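Local coordinates for protein sulfate transporter 4.1, chloroplastic (Arabidopsis thaliana, PDB 7LHV) that cotransports sulfate with protons across a membrane and may take part in regulating sulfate assimilation, at residues L154-I166 with H329-V343. Residues are numbered along the deposited sequence; the frame is centred on the assembly and turned at random.
Sequences LVSLLVSNALGGI and HAKTLLPTSALITGV. With S1P ((2S,3R,4E)-2-amino-3-hydroxyoctadec-4-en-1-yl dihydrogen phosphate), chain C.
Two antiparallel helices of the sulfate permease family region, both predicted to span the membrane, 154-166 and the start of 330-358, pack at 164° with axes 10.4 Å apart, and no hydrogen bond joins them. Leu158 lies at the middle of the contact: with its CG beside the backbone N (chi1 -61°) its two methyls divide between Leu339 and Ile340, CD2 meeting Leu339 CD2 at 3.8 Å while CD1 lies 3.9 Å from Ile340 CG1, the Leu158 and Ile340 side chains alongside and pointing opposite ways. The long, branched Ile340 also sends CD1 to Val159 CG2 (3.9 Å), and Val343 CG2 touches Leu154 CD2. The small Ala162 suits the close backbones here (CA to Thr336 CA, 6.7 Å); its CB sits 3.4 Å from Thr336 OG1, by the kink at Pro335 and Thr336, where neither backbone N bonds to the turn before, Pro335 having no N-H. Farther on, Ile166 meets Thr332 tip to tip, CD1 to CG2 at 3.6 Å, and its CD1 also reaches Leu333 CD2. Across the kink, Leu333 O accepts from both Ser337 N and Ser337 OG. Leu339 CD1 turns to S1P C14 (3.7 Å). Helix 206-229 packs on Leu154, helix 477-496 on Leu158 and Leu339, and helix 173-194 on Leu163 and Ser337.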
loop_
_atom_site.group_PDB
_atom_site.type_symbol
_atom_site.label_atom_id
_atom_site.label_comp_id
_atom_site.label_asym_id
_atom_site.label_seq_id
_atom_site.Cartn_x
_atom_site.Cartn_y
_atom_site.Cartn_z
ATOM N N LEU A 154 9.900 23.704 2.816
ATOM C CA LEU A 154 9.532 22.552 2.000
ATOM C C LEU A 154 8.306 22.841 1.142
ATOM O O LEU A 154 8.280 22.516 -0.051
ATOM C CB LEU A 154 9.291 21.337 2.893
ATOM C CG LEU A 154 9.064 20.014 2.165
ATOM C CD1 LEU A 154 10.242 19.705 1.270
ATOM C CD2 LEU A 154 8.844 18.894 3.162
ATOM N N VAL A 155 7.271 23.438 1.733
ATOM C CA VAL A 155 6.067 23.744 0.970
ATOM C C VAL A 155 6.366 24.786 -0.100
ATOM O O VAL A 155 5.836 24.717 -1.214
ATOM C CB VAL A 155 4.936 24.192 1.911
ATOM C CG1 VAL A 155 3.825 24.862 1.137
ATOM C CG2 VAL A 155 4.396 23.001 2.675
ATOM N N SER A 156 7.225 25.757 0.213
ATOM C CA SER A 156 7.634 26.729 -0.796
ATOM C C SER A 156 8.379 26.054 -1.940
ATOM O O SER A 156 8.173 26.393 -3.110
ATOM C CB SER A 156 8.497 27.817 -0.162
ATOM O OG SER A 156 7.748 28.588 0.760
ATOM N N LEU A 157 9.249 25.093 -1.622
ATOM C CA LEU A 157 9.952 24.358 -2.668
ATOM C C LEU A 157 8.985 23.573 -3.545
ATOM O O LEU A 157 9.127 23.552 -4.771
ATOM C CB LEU A 157 10.983 23.421 -2.046
ATOM C CG LEU A 157 11.631 22.425 -3.004
ATOM C CD1 LEU A 157 12.528 23.137 -3.996
ATOM C CD2 LEU A 157 12.411 21.390 -2.222
ATOM N N LEU A 158 7.999 22.913 -2.935
ATOM C CA LEU A 158 7.028 22.149 -3.716
ATOM C C LEU A 158 6.179 23.063 -4.594
ATOM O O LEU A 158 5.884 22.731 -5.750
ATOM C CB LEU A 158 6.140 21.324 -2.788
ATOM C CG LEU A 158 6.868 20.292 -1.932
ATOM C CD1 LEU A 158 5.901 19.609 -0.988
ATOM C CD2 LEU A 158 7.570 19.280 -2.809
ATOM N N VAL A 159 5.769 24.213 -4.057
ATOM C CA VAL A 159 5.005 25.179 -4.838
ATOM C C VAL A 159 5.825 25.667 -6.021
ATOM O O VAL A 159 5.324 25.759 -7.148
ATOM C CB VAL A 159 4.551 26.345 -3.942
ATOM C CG1 VAL A 159 4.137 27.532 -4.783
ATOM C CG2 VAL A 159 3.415 25.906 -3.042
ATOM N N SER A 160 7.100 25.984 -5.786
ATOM C CA SER A 160 7.969 26.402 -6.879
ATOM C C SER A 160 8.109 25.301 -7.918
ATOM O O SER A 160 8.094 25.572 -9.123
ATOM C CB SER A 160 9.341 26.796 -6.334
ATOM O OG SER A 160 10.263 26.989 -7.390
ATOM N N ASN A 161 8.245 24.054 -7.467
ATOM C CA ASN A 161 8.371 22.931 -8.387
ATOM C C ASN A 161 7.150 22.834 -9.294
ATOM O O ASN A 161 7.276 22.755 -10.523
ATOM C CB ASN A 161 8.568 21.640 -7.596
ATOM C CG ASN A 161 9.006 20.487 -8.460
ATOM O OD1 ASN A 161 8.389 19.424 -8.457
ATOM N ND2 ASN A 161 10.081 20.689 -9.210
ATOM N N ALA A 162 5.955 22.877 -8.702
ATOM C CA ALA A 162 4.733 22.773 -9.496
ATOM C C ALA A 162 4.587 23.949 -10.457
ATOM O O ALA A 162 4.291 23.764 -11.646
ATOM C CB ALA A 162 3.517 22.674 -8.574
ATOM N N LEU A 163 4.804 25.172 -9.964
ATOM C CA LEU A 163 4.621 26.342 -10.817
ATOM C C LEU A 163 5.599 26.333 -11.983
ATOM O O LEU A 163 5.211 26.596 -13.126
ATOM C CB LEU A 163 4.780 27.628 -10.010
ATOM C CG LEU A 163 3.816 27.864 -8.849
ATOM C CD1 LEU A 163 3.745 29.346 -8.516
ATOM C CD2 LEU A 163 2.443 27.288 -9.139
ATOM N N GLY A 164 6.870 26.028 -11.717
ATOM C CA GLY A 164 7.840 25.945 -12.793
ATOM C C GLY A 164 7.532 24.835 -13.773
ATOM O O GLY A 164 7.795 24.970 -14.971
ATOM N N GLY A 165 6.977 23.723 -13.286
ATOM C CA GLY A 165 6.508 22.698 -14.197
ATOM C C GLY A 165 5.331 23.131 -15.042
ATOM O O GLY A 165 5.113 22.564 -16.117
ATOM N N ILE A 166 4.571 24.126 -14.586
ATOM C CA ILE A 166 3.443 24.621 -15.371
ATOM C C ILE A 166 3.804 25.917 -16.093
ATOM O O ILE A 166 3.779 25.976 -17.327
ATOM C CB ILE A 166 2.197 24.813 -14.491
ATOM C CG1 ILE A 166 1.737 23.467 -13.933
ATOM C CG2 ILE A 166 1.085 25.467 -15.288
ATOM C CD1 ILE A 166 0.530 23.567 -13.043
ATOM N N HIS A 329 -6.456 25.090 -14.688
ATOM C CA HIS A 329 -5.285 24.284 -14.378
ATOM C C HIS A 329 -5.470 23.436 -13.133
ATOM O O HIS A 329 -4.530 22.749 -12.723
ATOM C CB HIS A 329 -4.053 25.176 -14.198
ATOM C CG HIS A 329 -3.677 25.954 -15.419
ATOM N ND1 HIS A 329 -2.790 25.481 -16.360
ATOM C CD2 HIS A 329 -4.055 27.182 -15.841
ATOM C CE1 HIS A 329 -2.645 26.381 -17.317
ATOM N NE2 HIS A 329 -3.402 27.423 -17.023
ATOM N N ALA A 330 -6.659 23.465 -12.529
ATOM C CA ALA A 330 -6.854 22.803 -11.244
ATOM C C ALA A 330 -6.522 21.321 -11.320
ATOM O O ALA A 330 -5.889 20.780 -10.409
ATOM C CB ALA A 330 -8.286 23.009 -10.758
ATOM N N LYS A 331 -6.925 20.646 -12.400
ATOM C CA LYS A 331 -6.654 19.215 -12.514
ATOM C C LYS A 331 -5.161 18.920 -12.573
ATOM O O LYS A 331 -4.726 17.835 -12.171
ATOM C CB LYS A 331 -7.361 18.631 -13.737
ATOM C CG LYS A 331 -8.878 18.686 -13.657
ATOM C CD LYS A 331 -9.531 18.178 -14.932
ATOM C CE LYS A 331 -11.046 18.323 -14.883
ATOM N NZ LYS A 331 -11.690 17.880 -16.153
ATOM N N THR A 332 -4.364 19.864 -13.066
ATOM C CA THR A 332 -2.921 19.671 -13.084
ATOM C C THR A 332 -2.332 19.744 -11.681
ATOM O O THR A 332 -1.249 19.202 -11.433
ATOM C CB THR A 332 -2.278 20.718 -13.993
ATOM O OG1 THR A 332 -2.970 20.736 -15.247
ATOM C CG2 THR A 332 -0.812 20.401 -14.245
ATOM N N LEU A 333 -3.027 20.405 -10.754
ATOM C CA LEU A 333 -2.484 20.696 -9.435
ATOM C C LEU A 333 -2.894 19.697 -8.360
ATOM O O LEU A 333 -2.423 19.816 -7.227
ATOM C CB LEU A 333 -2.887 22.106 -9.004
ATOM C CG LEU A 333 -2.218 23.192 -9.844
ATOM C CD1 LEU A 333 -2.820 24.555 -9.562
ATOM C CD2 LEU A 333 -0.719 23.194 -9.621
ATOM N N LEU A 334 -3.757 18.730 -8.667
ATOM C CA LEU A 334 -4.065 17.694 -7.681
ATOM C C LEU A 334 -2.831 16.915 -7.237
ATOM O O LEU A 334 -2.683 16.689 -6.022
ATOM C CB LEU A 334 -5.148 16.750 -8.218
ATOM C CG LEU A 334 -6.629 17.140 -8.101
ATOM C CD1 LEU A 334 -7.054 17.238 -6.649
ATOM C CD2 LEU A 334 -6.968 18.413 -8.828
ATOM N N PRO A 335 -1.929 16.466 -8.122
ATOM C CA PRO A 335 -0.760 15.717 -7.627
ATOM C C PRO A 335 0.099 16.506 -6.654
ATOM O O PRO A 335 0.679 15.912 -5.737
ATOM C CB PRO A 335 0.004 15.365 -8.914
ATOM C CG PRO A 335 -0.512 16.307 -9.945
ATOM C CD PRO A 335 -1.943 16.518 -9.593
ATOM N N THR A 336 0.209 17.825 -6.829
ATOM C CA THR A 336 0.937 18.636 -5.857
ATOM C C THR A 336 0.088 18.913 -4.621
ATOM O O THR A 336 0.574 18.799 -3.491
ATOM C CB THR A 336 1.393 19.945 -6.499
ATOM O OG1 THR A 336 2.285 19.658 -7.582
ATOM C CG2 THR A 336 2.116 20.802 -5.482
ATOM N N SER A 337 -1.193 19.247 -4.818
ATOM C CA SER A 337 -2.073 19.558 -3.695
ATOM C C SER A 337 -2.143 18.404 -2.707
ATOM O O SER A 337 -2.196 18.621 -1.492
ATOM C CB SER A 337 -3.472 19.900 -4.200
ATOM O OG SER A 337 -3.433 20.973 -5.116
ATOM N N ALA A 338 -2.171 17.169 -3.208
ATOM C CA ALA A 338 -2.105 16.018 -2.319
ATOM C C ALA A 338 -0.767 15.968 -1.597
ATOM O O ALA A 338 -0.716 15.841 -0.367
ATOM C CB ALA A 338 -2.345 14.733 -3.108
ATOM N N LEU A 339 0.329 16.114 -2.346
ATOM C CA LEU A 339 1.661 15.995 -1.760
ATOM C C LEU A 339 1.846 16.980 -0.617
ATOM O O LEU A 339 2.201 16.589 0.504
ATOM C CB LEU A 339 2.721 16.211 -2.838
ATOM C CG LEU A 339 4.178 16.295 -2.397
ATOM C CD1 LEU A 339 4.583 15.056 -1.624
ATOM C CD2 LEU A 339 5.070 16.485 -3.607
ATOM N N ILE A 340 1.571 18.260 -0.870
ATOM C CA ILE A 340 1.644 19.262 0.189
ATOM C C ILE A 340 0.754 18.861 1.352
ATOM O O ILE A 340 1.171 18.908 2.517
ATOM C CB ILE A 340 1.269 20.651 -0.361
ATOM C CG1 ILE A 340 2.393 21.202 -1.237
ATOM C CG2 ILE A 340 0.961 21.606 0.775
ATOM C CD1 ILE A 340 1.998 22.423 -2.025
ATOM N N THR A 341 -0.472 18.416 1.057
ATOM C CA THR A 341 -1.366 17.976 2.120
ATOM C C THR A 341 -0.734 16.851 2.923
ATOM O O THR A 341 -0.790 16.855 4.158
ATOM C CB THR A 341 -2.704 17.529 1.538
ATOM O OG1 THR A 341 -3.318 18.628 0.854
ATOM C CG2 THR A 341 -3.627 17.048 2.641
ATOM N N GLY A 342 -0.088 15.904 2.240
ATOM C CA GLY A 342 0.592 14.839 2.954
ATOM C C GLY A 342 1.613 15.379 3.932
ATOM O O GLY A 342 1.697 14.919 5.074
ATOM N N VAL A 343 2.362 16.403 3.516
ATOM C CA VAL A 343 3.315 17.044 4.416
ATOM C C VAL A 343 2.602 17.526 5.670
ATOM O O VAL A 343 3.034 17.250 6.797
ATOM C CB VAL A 343 4.035 18.196 3.696
ATOM C CG1 VAL A 343 4.761 19.073 4.695
ATOM C CG2 VAL A 343 5.001 17.648 2.661
HETATM C C1 S1P C . 5.297 11.487 -11.000
HETATM O O1 S1P C . 5.792 12.330 -12.053
HETATM C C2 S1P C . 3.909 11.975 -10.651
HETATM N N2 S1P C . 3.656 13.342 -11.125
HETATM C C3 S1P C . 3.597 11.814 -9.156
HETATM O O3 S1P C . 2.329 11.172 -9.118
HETATM C C4 S1P C . 3.554 13.113 -8.411
HETATM C C5 S1P C . 3.333 13.256 -7.115
HETATM C C6 S1P C . 3.084 12.243 -6.045
HETATM C C7 S1P C . 1.935 12.587 -5.093
HETATM C C8 S1P C . 1.898 11.719 -3.846
HETATM C C9 S1P C . 0.842 12.100 -2.828
HETATM C C10 S1P C . 0.916 11.308 -1.534
HETATM C C11 S1P C . 1.407 12.084 -0.331
HETATM C C12 S1P C . 2.460 11.361 0.470
HETATM C C13 S1P C . 3.265 12.229 1.398
HETATM C C14 S1P C . 4.689 12.427 0.948
HETATM C C15 S1P C . 5.742 12.207 2.011
HETATM C C16 S1P C . 7.170 12.366 1.531
HETATM C C17 S1P C . 8.049 11.139 1.603
HETATM P P22 S1P C . 7.069 11.784 -12.797
HETATM O O23 S1P C . 8.054 12.948 -12.945
HETATM O O24 S1P C . 7.640 10.736 -11.873
HETATM O O25 S1P C . 6.660 11.205 -14.088
#